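Long-range contacts in p-nitrophenyl phosphatase (Pho2) (Archaeoglobus fulgidus, PDB 3QGM), which probably hydrolyses phosphate monoesters such as p-nitrophenyl phosphate as a metal-dependent phosphatase of the haloacid dehalogenase (HAD) superfamily: residues Ile214-Ala219 against His248-Pro252; Glu190-Arg194 against Ala220-Ile224; Val93-Gly97 against Leu133-Ala137; Tyr115-Leu121 against Arg139-Arg143. All blocks are in the same frame, centred on the assembly; numbering follows the deposited sequence. Where two conformers were deposited one is given.

Contact 1: Ile214-Ala219 against His248-Pro252; sequences IDVDVA and HGLKP
The imidazole of H248 overlaps D215 through one face: D215 CB lies 3.5 Å from the ring centroid and 19° off its normal, a CH-pi contact, and 3.4 Å from H248 ND1. Residues 214-219 are helical but begin with a wider, pi-type turn, marked by A219 N donating to I214 O at 3.0 Å. Residues 248-252 leave a helix: G249 takes positive phi (63/30), after which L250, K251 and P252 run extended. The register pairs D215 with H248, I214 with L250 and V218 with P252, their CA atoms 5.9, 6.7 and 5.9 Å apart. The rest is mainly apolar. L250 (m, t) reaches A219, with CD1 3.7 Å from A219 CB, while its CB is 3.6 Å from I214 CG2. I214 also sends CD1 to P252 CD at 4.0 Å, and V218 (t) sets CG2 4.0 Å from P252 CB and CG1 3.8 Å from K251 O. Such packing of a helix against a helix-to-strand connection belongs to the alternating alpha/beta core of HAD proteins. Side chains of helix 214-224 (I214, V218) and of the loop before strand 254-256 (P252) meet each other and both lie on strand 227-231, with I214 also on I245.

Contact 2: Glu190-Arg194 against Ala220-Ile224; sequences EVIMR and AGKAI
This is a steep helix-helix contact in the core domain, joining the start of helix 190-200 to the C-terminal part of helix 214-224. The short-segment axes approach to 9.6 Å at a signed crossing angle of -74°; the closest CA pair is E190 with A223, 6.5 Å apart. The interface is largely van der Waals, with no polar bond between the segments. Selenomethionine M193 has the largest covered area on segment 190-194; with chi1 to chi3 all m, its SE lies 3.9 Å from A220 CB, and M193 CB is 3.7 Å from I224 CG2. I224 (p, p) buries the most surface here. Its CG2 also sits over one face of the R194 guanidinium, 3.7 Å from R194 CZ, at the end of an extended arginine (chi2 and chi3 t). E190 bends back so that CG is 3.9 Å from A223 CB. K187, touching both M193 and A220, is probably the motif III lysine of HAD enzymes. The two helices precede and follow strand 207-211, which leads to calcium ligand D212; with the A220 side chain about 11 Å from the ion, this is packing of consecutive helices in the Rossmann-like HAD core.

Contact 3: Val93-Gly97 against Leu133-Ala137; sequences VFTTG and LMTKA
An aromatic ring whose tip presses on the stem of a lysine is the striking feature: F94 CZ is 3.4 Å from K136 CB, yet the charged end of K136 leads away to a salt bridge with E132. The setting is helix-on-sheet packing in the parallel alpha/beta domain that contains strand 92-95, consistent with the C2-type cap of UmpH-like HAD phosphatases. Strand 93-95 and helix 133-137 run with axes 9.8 Å apart at closest approach and 140° between their N-to-C directions. Along the strand the side chains alternate, so F94 (t) points toward the helix while T95 points away, onto helix 99-107. The ring also meets L133 CD1 at 3.6 Å from CZ; L133 adopts t, p. Beyond the strand, T96 approaches the helix most closely in backbone terms, its CA 6.5 Å from that of L133. T96 CG2 packs 3.8 Å from A137 CB, T96 O lies 3.7 Å from L133 CD2, and T96 OG1 is hydrogen-bonded to G124 O. The helix's other side faces the second subunit, where M134 and T135 pack on M168 and P164 of that chain. The strand ends in an ST turn: T95 OG1, also hydrogen-bonded to V122 O, accepts from G97 N at 3.0 Å, with an N-H...O angle of 150°.

Contact 4: Tyr115-Leu121 against Arg139-Arg143; sequences YDEAEYL and RACLR
R139, at the start of helical segment 139-143, extends (m, t, t) so that NH1 donates to Y115 OH at 3.1 Å and 156°. The rest of its guanidinium serves the dimer: NE hydrogen-bonds to P162 O and NH2 forms a salt bridge with D160, both of the second subunit. Y115 (chi1 p) has its CA-to-CB bond sideways, but the end of its ring comes nearer the helix. A140 follows, its CA 5.7 Å from that of Y115, the closest backbone pair, and its CB 4.2 Å from L121 CD1. C141 CB is 3.8 Å from L121 CD2; L121 points its CA-to-CB bond toward the helix, so its methyls pack on both residues. L142 packs on P162 of the second subunit. R143 then reaches back with chi3 p into the 115-118 loop: NH1 donates to A118 O at 3.1 Å and 145°, and more weakly to Y115 O at 3.0 Å and 128°, so one nitrogen gathers two carbonyls. A water bridges R143 NH2 (2.6 Å) to A118 O (3.2 Å). The packing of L121 on A140 and C141 is that of a beta-alpha-beta unit, here strand 120-123, helix 131-143 and strand 146-149.

Overall arrangement
Followed from the N terminus, the chain opens contact 3 at 93-97 and contact 4 at 115-121, then closes them in the same order on helix 131-143, so the two loops cross. Their centres are 8 Å apart, both touch the second subunit, and together they fix helix 131-143 on the five-stranded sheet, consistent with the cap. Contact 2 opens later, at 190-194, and contact 1 at 214-219; contact 2 closes at 220-224 and contact 1 at 248-252, a second crossed pair, sharing helix 214-224, that joins helices and a loop around the six-stranded core sheet. The pairs stand apart: contacts 2 and 4, at their nearest atoms, are about 11 Å from each other.

Contact 1: Ile214-Ala219 against His248-Pro252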
loop_
_atom_site.group_PDB
_atom_site.type_symbol
_atom_site.label_atom_id
_atom_site.label_comp_id
_atom_site.label_asym_id
_atom_site.label_seq_id
_atom_site.Cartn_x
_atom_site.Cartn_y
_atom_site.Cartn_z
ATOM N N ILE A 214 -11.604 -20.695 1.467
ATOM C CA ILE A 214 -11.721 -21.118 0.067
ATOM C C ILE A 214 -10.645 -20.498 -0.774
ATOM O O ILE A 214 -9.951 -21.182 -1.529
ATOM C CB ILE A 214 -13.036 -20.719 -0.490
ATOM C CG1 ILE A 214 -14.141 -21.357 0.356
ATOM C CG2 ILE A 214 -13.110 -21.059 -2.061
ATOM C CD1 ILE A 214 -14.936 -22.411 -0.305
ATOM N N ASP A 215 -10.463 -19.198 -0.620
ATOM C CA ASP A 215 -9.453 -18.457 -1.387
ATOM C C ASP A 215 -8.027 -18.670 -0.943
ATOM O O ASP A 215 -7.123 -18.186 -1.580
ATOM C CB ASP A 215 -9.726 -16.958 -1.316
ATOM C CG ASP A 215 -9.622 -16.410 0.083
ATOM O OD1 ASP A 215 -9.132 -15.290 0.219
ATOM O OD2 ASP A 215 -10.060 -17.080 1.027
ATOM N N VAL A 216 -7.810 -19.368 0.163
ATOM C CA VAL A 216 -6.458 -19.676 0.569
ATOM C C VAL A 216 -6.220 -21.180 0.434
ATOM O O VAL A 216 -5.390 -21.646 -0.361
ATOM C CB VAL A 216 -6.233 -19.157 2.009
ATOM C CG1 VAL A 216 -4.887 -19.584 2.557
ATOM C CG2 VAL A 216 -6.396 -17.571 2.022
ATOM N N ASP A 217 -6.969 -21.928 1.218
ATOM C CA ASP A 217 -6.725 -23.357 1.363
ATOM C C ASP A 217 -7.250 -24.154 0.172
ATOM O O ASP A 217 -6.542 -25.008 -0.347
ATOM C CB ASP A 217 -7.358 -23.832 2.653
ATOM C CG ASP A 217 -6.813 -23.065 3.832
ATOM O OD1 ASP A 217 -5.602 -23.265 4.069
ATOM O OD2 ASP A 217 -7.551 -22.210 4.421
ATOM N N VAL A 218 -8.468 -23.862 -0.252
ATOM C CA VAL A 218 -9.005 -24.544 -1.449
ATOM C C VAL A 218 -8.240 -24.150 -2.696
ATOM O O VAL A 218 -7.915 -25.024 -3.503
ATOM C CB VAL A 218 -10.500 -24.379 -1.620
ATOM C CG1 VAL A 218 -10.965 -25.160 -2.852
ATOM C CG2 VAL A 218 -11.183 -24.898 -0.377
ATOM N N ALA A 219 -7.864 -22.877 -2.825
ATOM C CA ALA A 219 -7.072 -22.448 -4.001
ATOM C C ALA A 219 -5.736 -23.165 -4.020
ATOM O O ALA A 219 -5.223 -23.557 -5.085
ATOM C CB ALA A 219 -6.837 -20.920 -4.012
ATOM N N HIS A 248 -15.287 -16.377 -4.331
ATOM C CA HIS A 248 -13.968 -16.784 -4.765
ATOM C C HIS A 248 -13.965 -17.605 -6.069
ATOM O O HIS A 248 -12.906 -17.792 -6.679
ATOM C CB HIS A 248 -13.250 -17.454 -3.609
ATOM C CG HIS A 248 -13.196 -16.599 -2.373
ATOM N ND1 HIS A 248 -12.522 -15.390 -2.327
ATOM C CD2 HIS A 248 -13.739 -16.772 -1.141
ATOM C CE1 HIS A 248 -12.642 -14.867 -1.118
ATOM N NE2 HIS A 248 -13.374 -15.685 -0.377
ATOM N N GLY A 249 -15.144 -18.035 -6.522
ATOM C CA GLY A 249 -15.258 -18.820 -7.751
ATOM C C GLY A 249 -14.549 -20.166 -7.691
ATOM O O GLY A 249 -14.043 -20.655 -8.712
ATOM N N LEU A 250 -14.483 -20.738 -6.480
ATOM C CA LEU A 250 -13.934 -22.068 -6.217
ATOM C C LEU A 250 -14.889 -22.873 -5.318
ATOM O O LEU A 250 -15.597 -22.318 -4.467
ATOM C CB LEU A 250 -12.593 -21.952 -5.499
ATOM C CG LEU A 250 -11.427 -21.305 -6.224
ATOM C CD1 LEU A 250 -10.270 -21.268 -5.291
ATOM C CD2 LEU A 250 -11.061 -22.066 -7.494
ATOM N N LYS A 251 -14.899 -24.184 -5.530
ATOM C CA LYS A 251 -15.638 -25.117 -4.696
ATOM C C LYS A 251 -14.664 -26.127 -4.153
ATOM O O LYS A 251 -13.827 -26.637 -4.916
ATOM C CB LYS A 251 -16.671 -25.907 -5.508
ATOM C CG LYS A 251 -17.968 -25.187 -5.804
ATOM C CD LYS A 251 -19.129 -26.183 -5.953
ATOM C CE LYS A 251 -18.801 -27.332 -6.902
ATOM N NZ LYS A 251 -19.111 -28.660 -6.273
ATOM N N PRO A 252 -14.800 -26.465 -2.858
ATOM C CA PRO A 252 -14.039 -27.582 -2.307
ATOM C C PRO A 252 -14.631 -28.918 -2.783
ATOM O O PRO A 252 -15.772 -28.959 -3.155
ATOM C CB PRO A 252 -14.221 -27.416 -0.786
ATOM C CG PRO A 252 -15.596 -26.804 -0.639
ATOM C CD PRO A 252 -15.791 -25.935 -1.897
#

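Contact 2: Glu190-Arg194 against Ala220-Ile224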
loop_
_atom_site.group_PDB
_atom_site.type_symbol
_atom_site.label_atom_id
_atom_site.label_comp_id
_atom_site.label_asym_id
_atom_site.label_seq_id
_atom_site.Cartn_x
_atom_site.Cartn_y
_atom_site.Cartn_z
ATOM N N GLU A 190 2.105 -22.178 -5.051
ATOM C CA GLU A 190 2.557 -23.568 -5.202
ATOM C C GLU A 190 3.879 -23.772 -4.515
ATOM O O GLU A 190 4.257 -24.896 -4.202
ATOM C CB GLU A 190 2.727 -23.948 -6.694
ATOM C CG GLU A 190 1.419 -24.065 -7.420
ATOM C CD GLU A 190 1.136 -22.890 -8.357
ATOM O OE1 GLU A 190 1.352 -21.711 -7.941
ATOM O OE2 GLU A 190 0.679 -23.154 -9.506
ATOM N N VAL A 191 4.602 -22.685 -4.281
ATOM C CA VAL A 191 5.878 -22.792 -3.591
ATOM C C VAL A 191 5.755 -23.536 -2.233
ATOM O O VAL A 191 6.398 -24.570 -2.058
ATOM C CB VAL A 191 6.572 -21.409 -3.474
ATOM C CG1 VAL A 191 7.857 -21.562 -2.767
ATOM C CG2 VAL A 191 6.808 -20.817 -4.892
ATOM N N ILE A 192 4.957 -23.043 -1.271
ATOM C CA ILE A 192 4.855 -23.751 0.026
ATOM C C ILE A 192 4.209 -25.153 -0.140
ATOM O O ILE A 192 4.654 -26.147 0.497
ATOM C CB ILE A 192 4.157 -22.901 1.104
ATOM C CG1 ILE A 192 4.353 -23.513 2.493
ATOM C CG2 ILE A 192 2.689 -22.703 0.765
ATOM C CD1 ILE A 192 4.021 -22.556 3.618
HETATM N N MSE A 193 3.280 -25.255 -1.076
HETATM C CA MSE A 193 2.567 -26.495 -1.324
HETATM C C MSE A 193 3.456 -27.646 -1.886
HETATM O O MSE A 193 3.358 -28.799 -1.434
HETATM C CB MSE A 193 1.340 -26.207 -2.219
HETATM C CG MSE A 193 0.348 -25.247 -1.516
HETATM SE SE MSE A 193 -0.276 -25.778 0.285
HETATM C CE MSE A 193 -1.513 -27.238 -0.144
ATOM N N ARG A 194 4.332 -27.325 -2.836
ATOM C CA ARG A 194 5.249 -28.298 -3.377
ATOM C C ARG A 194 6.291 -28.659 -2.324
ATOM O O ARG A 194 6.745 -29.807 -2.276
ATOM C CB ARG A 194 5.867 -27.818 -4.705
ATOM C CG ARG A 194 4.759 -27.647 -5.767
ATOM C CD ARG A 194 5.212 -27.533 -7.246
ATOM N NE ARG A 194 4.049 -27.248 -8.112
ATOM C CZ ARG A 194 3.088 -28.127 -8.423
ATOM N NH1 ARG A 194 2.065 -27.736 -9.184
ATOM N NH2 ARG A 194 3.128 -29.402 -7.988
ATOM N N ALA A 220 -5.161 -23.326 -2.837
ATOM C CA ALA A 220 -3.864 -23.950 -2.706
ATOM C C ALA A 220 -3.932 -25.413 -3.225
ATOM O O ALA A 220 -3.066 -25.853 -3.986
ATOM C CB ALA A 220 -3.380 -23.878 -1.246
ATOM N N GLY A 221 -4.976 -26.134 -2.839
ATOM C CA GLY A 221 -5.179 -27.506 -3.262
ATOM C C GLY A 221 -5.410 -27.690 -4.770
ATOM O O GLY A 221 -4.858 -28.608 -5.385
ATOM N N LYS A 222 -6.207 -26.825 -5.370
ATOM C CA LYS A 222 -6.437 -26.911 -6.814
ATOM C C LYS A 222 -5.133 -26.740 -7.595
ATOM O O LYS A 222 -4.896 -27.436 -8.587
ATOM C CB LYS A 222 -7.434 -25.858 -7.258
ATOM C CG LYS A 222 -8.770 -25.958 -6.572
ATOM C CD LYS A 222 -9.790 -26.568 -7.441
ATOM C CE LYS A 222 -11.141 -26.667 -6.746
ATOM N NZ LYS A 222 -11.883 -27.839 -7.335
ATOM N N ALA A 223 -4.276 -25.852 -7.113
ATOM C CA ALA A 223 -3.075 -25.514 -7.837
ATOM C C ALA A 223 -2.071 -26.669 -7.891
ATOM O O ALA A 223 -1.359 -26.799 -8.895
ATOM C CB ALA A 223 -2.438 -24.257 -7.245
ATOM N N ILE A 224 -2.025 -27.520 -6.862
ATOM C CA ILE A 224 -1.131 -28.693 -6.903
ATOM C C ILE A 224 -1.881 -29.974 -7.337
ATOM O O ILE A 224 -1.292 -31.050 -7.417
ATOM C CB ILE A 224 -0.293 -28.917 -5.576
ATOM C CG1 ILE A 224 -1.104 -28.751 -4.303
ATOM C CG2 ILE A 224 0.830 -27.893 -5.447
ATOM C CD1 ILE A 224 -2.239 -29.561 -4.201
#

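Contact 3: Val93-Gly97 against Leu133-Ala137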
loop_
_atom_site.group_PDB
_atom_site.type_symbol
_atom_site.label_atom_id
_atom_site.label_comp_id
_atom_site.label_asym_id
_atom_site.label_seq_id
_atom_site.Cartn_x
_atom_site.Cartn_y
_atom_site.Cartn_z
ATOM N N VAL A 93 20.277 -10.562 2.803
ATOM C CA VAL A 93 18.872 -10.268 2.800
ATOM C C VAL A 93 18.552 -9.037 3.661
ATOM O O VAL A 93 19.202 -8.780 4.696
ATOM C CB VAL A 93 18.032 -11.494 3.295
ATOM C CG1 VAL A 93 18.370 -12.746 2.515
ATOM C CG2 VAL A 93 18.236 -11.770 4.787
ATOM N N PHE A 94 17.555 -8.280 3.204
ATOM C CA PHE A 94 16.904 -7.213 3.965
ATOM C C PHE A 94 15.428 -7.583 4.037
ATOM O O PHE A 94 14.815 -7.988 3.027
ATOM C CB PHE A 94 17.102 -5.859 3.307
ATOM C CG PHE A 94 16.218 -4.788 3.879
ATOM C CD1 PHE A 94 16.570 -4.139 5.037
ATOM C CD2 PHE A 94 15.007 -4.507 3.305
ATOM C CE1 PHE A 94 15.753 -3.182 5.584
ATOM C CE2 PHE A 94 14.165 -3.572 3.850
ATOM C CZ PHE A 94 14.546 -2.902 5.010
ATOM N N THR A 95 14.887 -7.528 5.240
ATOM C CA THR A 95 13.489 -7.856 5.485
ATOM C C THR A 95 12.697 -6.729 6.175
ATOM O O THR A 95 13.256 -5.964 6.961
ATOM C CB THR A 95 13.370 -9.127 6.284
ATOM O OG1 THR A 95 12.005 -9.494 6.346
ATOM C CG2 THR A 95 13.955 -8.920 7.744
ATOM N N THR A 96 11.399 -6.643 5.855
ATOM C CA THR A 96 10.477 -5.731 6.519
ATOM C C THR A 96 9.852 -6.418 7.748
ATOM O O THR A 96 9.092 -5.806 8.489
ATOM C CB THR A 96 9.315 -5.302 5.600
ATOM O OG1 THR A 96 8.576 -6.459 5.178
ATOM C CG2 THR A 96 9.813 -4.564 4.362
ATOM N N GLY A 97 10.210 -7.684 7.961
ATOM C CA GLY A 97 9.439 -8.565 8.809
ATOM C C GLY A 97 9.821 -8.509 10.264
ATOM O O GLY A 97 10.698 -7.764 10.657
ATOM N N LEU A 133 11.021 2.118 7.664
ATOM C CA LEU A 133 11.080 0.764 7.106
ATOM C C LEU A 133 10.431 0.700 5.702
ATOM O O LEU A 133 10.949 -0.000 4.802
ATOM C CB LEU A 133 10.422 -0.218 8.065
ATOM C CG LEU A 133 10.661 -1.693 7.895
ATOM C CD1 LEU A 133 12.141 -1.999 7.575
ATOM C CD2 LEU A 133 10.224 -2.357 9.208
HETATM N N MSE A 134 9.352 1.451 5.471
HETATM C CA MSE A 134 8.756 1.458 4.133
HETATM C C MSE A 134 9.666 2.144 3.118
HETATM O O MSE A 134 9.710 1.742 1.965
HETATM C CB MSE A 134 7.370 2.083 4.118
HETATM C CG MSE A 134 6.715 1.958 2.753
HETATM SE SE MSE A 134 6.031 0.178 2.437
HETATM C CE MSE A 134 4.598 0.279 3.747
ATOM N N THR A 135 10.390 3.171 3.540
ATOM C CA THR A 135 11.367 3.828 2.687
ATOM C C THR A 135 12.420 2.824 2.267
ATOM O O THR A 135 12.798 2.769 1.090
ATOM C CB THR A 135 12.030 5.023 3.395
ATOM O OG1 THR A 135 11.053 6.027 3.628
ATOM C CG2 THR A 135 13.136 5.646 2.610
ATOM N N LYS A 136 12.903 2.049 3.219
ATOM C CA LYS A 136 13.954 1.073 2.900
ATOM C C LYS A 136 13.491 0.028 1.891
ATOM O O LYS A 136 14.222 -0.314 0.983
ATOM C CB LYS A 136 14.488 0.404 4.160
ATOM C CG LYS A 136 15.194 1.377 5.155
ATOM C CD LYS A 136 15.891 0.582 6.240
ATOM C CE LYS A 136 16.913 1.413 7.025
ATOM N NZ LYS A 136 16.433 1.649 8.404
ATOM N N ALA A 137 12.269 -0.461 2.076
ATOM C CA ALA A 137 11.653 -1.456 1.181
ATOM C C ALA A 137 11.486 -0.862 -0.186
ATOM O O ALA A 137 11.854 -1.476 -1.170
ATOM C CB ALA A 137 10.268 -1.893 1.732
#

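Contact 4: Tyr115-Leu121 against Arg139-Arg143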
loop_
_atom_site.group_PDB
_atom_site.type_symbol
_atom_site.label_atom_id
_atom_site.label_comp_id
_atom_site.label_asym_id
_atom_site.label_seq_id
_atom_site.Cartn_x
_atom_site.Cartn_y
_atom_site.Cartn_z
ATOM N N TYR A 115 19.414 -2.356 3.606
ATOM C CA TYR A 115 18.606 -2.424 2.396
ATOM C C TYR A 115 19.420 -2.189 1.127
ATOM O O TYR A 115 19.134 -2.790 0.105
ATOM C CB TYR A 115 17.432 -1.420 2.461
ATOM C CG TYR A 115 17.821 0.048 2.308
ATOM C CD1 TYR A 115 18.151 0.842 3.417
ATOM C CD2 TYR A 115 17.903 0.629 1.060
ATOM C CE1 TYR A 115 18.513 2.205 3.256
ATOM C CE2 TYR A 115 18.274 1.959 0.905
ATOM C CZ TYR A 115 18.563 2.736 1.995
ATOM O OH TYR A 115 18.928 4.033 1.780
ATOM N N ASP A 116 20.467 -1.370 1.207
ATOM C CA ASP A 116 21.315 -1.050 0.062
ATOM C C ASP A 116 22.408 -2.072 -0.200
ATOM O O ASP A 116 23.112 -1.961 -1.179
ATOM C CB ASP A 116 21.931 0.377 0.206
ATOM C CG ASP A 116 22.685 0.585 1.561
ATOM O OD1 ASP A 116 22.733 -0.364 2.364
ATOM O OD2 ASP A 116 23.212 1.694 1.825
ATOM N N GLU A 117 22.567 -3.060 0.675
ATOM C CA GLU A 117 23.549 -4.125 0.449
ATOM C C GLU A 117 22.859 -5.419 0.072
ATOM O O GLU A 117 23.502 -6.320 -0.423
ATOM C CB GLU A 117 24.367 -4.384 1.730
ATOM C CG GLU A 117 25.257 -3.204 2.167
ATOM C CD GLU A 117 25.705 -3.257 3.654
ATOM O OE1 GLU A 117 25.112 -3.991 4.505
ATOM O OE2 GLU A 117 26.661 -2.515 3.970
ATOM N N ALA A 118 21.550 -5.513 0.326
ATOM C CA ALA A 118 20.822 -6.766 0.134
ATOM C C ALA A 118 20.847 -7.272 -1.295
ATOM O O ALA A 118 20.741 -6.475 -2.216
ATOM C CB ALA A 118 19.358 -6.589 0.577
ATOM N N GLU A 119 20.944 -8.588 -1.471
ATOM C CA GLU A 119 20.603 -9.239 -2.730
ATOM C C GLU A 119 19.129 -9.662 -2.781
ATOM O O GLU A 119 18.603 -9.893 -3.853
ATOM C CB GLU A 119 21.431 -10.500 -2.962
ATOM C CG GLU A 119 22.821 -10.485 -2.354
ATOM C CD GLU A 119 23.395 -11.899 -2.288
ATOM O OE1 GLU A 119 23.156 -12.635 -3.284
ATOM O OE2 GLU A 119 24.025 -12.267 -1.262
ATOM N N TYR A 120 18.490 -9.825 -1.621
ATOM C CA TYR A 120 17.079 -10.188 -1.563
ATOM C C TYR A 120 16.318 -9.204 -0.684
ATOM O O TYR A 120 16.783 -8.842 0.420
ATOM C CB TYR A 120 16.883 -11.589 -0.980
ATOM C CG TYR A 120 17.217 -12.767 -1.894
ATOM C CD1 TYR A 120 18.540 -13.106 -2.176
ATOM C CD2 TYR A 120 16.192 -13.539 -2.483
ATOM C CE1 TYR A 120 18.839 -14.182 -3.040
ATOM C CE2 TYR A 120 16.490 -14.610 -3.351
ATOM C CZ TYR A 120 17.816 -14.921 -3.601
ATOM O OH TYR A 120 18.102 -15.981 -4.396
ATOM N N LEU A 121 15.140 -8.816 -1.171
ATOM C CA LEU A 121 14.145 -8.155 -0.379
ATOM C C LEU A 121 13.127 -9.197 0.069
ATOM O O LEU A 121 12.526 -9.862 -0.754
ATOM C CB LEU A 121 13.465 -7.025 -1.223
ATOM C CG LEU A 121 12.193 -6.369 -0.662
ATOM C CD1 LEU A 121 12.463 -5.743 0.743
ATOM C CD2 LEU A 121 11.573 -5.323 -1.735
ATOM N N ARG A 139 13.220 1.580 -1.486
ATOM C CA ARG A 139 14.518 1.719 -2.154
ATOM C C ARG A 139 15.054 0.367 -2.620
ATOM O O ARG A 139 15.577 0.263 -3.720
ATOM C CB ARG A 139 15.489 2.460 -1.249
ATOM C CG ARG A 139 15.014 3.907 -1.031
ATOM C CD ARG A 139 15.928 4.662 -0.090
ATOM N NE ARG A 139 15.489 6.004 0.126
ATOM C CZ ARG A 139 16.031 6.847 0.999
ATOM N NH1 ARG A 139 17.071 6.471 1.747
ATOM N NH2 ARG A 139 15.538 8.080 1.100
ATOM N N ALA A 140 14.898 -0.670 -1.811
ATOM C CA ALA A 140 15.289 -2.036 -2.223
ATOM C C ALA A 140 14.550 -2.523 -3.473
ATOM O O ALA A 140 15.110 -3.148 -4.415
ATOM C CB ALA A 140 15.058 -3.005 -1.052
ATOM N N CYS A 141 13.270 -2.216 -3.505
ATOM C CA CYS A 141 12.433 -2.666 -4.581
ATOM C C CYS A 141 12.836 -1.940 -5.910
ATOM O O CYS A 141 12.994 -2.571 -6.943
ATOM C CB CYS A 141 10.999 -2.394 -4.150
ATOM S SG CYS A 141 9.796 -3.151 -5.125
ATOM N N LEU A 142 13.088 -0.636 -5.822
ATOM C CA LEU A 142 13.557 0.188 -6.938
ATOM C C LEU A 142 14.986 -0.185 -7.410
ATOM O O LEU A 142 15.285 -0.004 -8.567
ATOM C CB LEU A 142 13.558 1.681 -6.584
ATOM C CG LEU A 142 12.220 2.443 -6.502
ATOM C CD1 LEU A 142 12.495 3.761 -5.837
ATOM C CD2 LEU A 142 11.595 2.648 -7.885
ATOM N N ARG A 143 15.840 -0.696 -6.521
ATOM C CA ARG A 143 17.136 -1.239 -6.966
ATOM C C ARG A 143 16.971 -2.472 -7.839
ATOM O O ARG A 143 17.865 -2.840 -8.557
ATOM C CB ARG A 143 18.034 -1.614 -5.795
ATOM C CG ARG A 143 18.725 -0.473 -5.125
ATOM C CD ARG A 143 19.485 -1.044 -3.933
ATOM N NE ARG A 143 20.446 -2.010 -4.418
ATOM C CZ ARG A 143 20.838 -3.096 -3.776
ATOM N NH1 ARG A 143 20.365 -3.428 -2.560
ATOM N NH2 ARG A 143 21.717 -3.854 -4.376
HETATM O O HOH W 1 23.089 -6.017 -4.334
#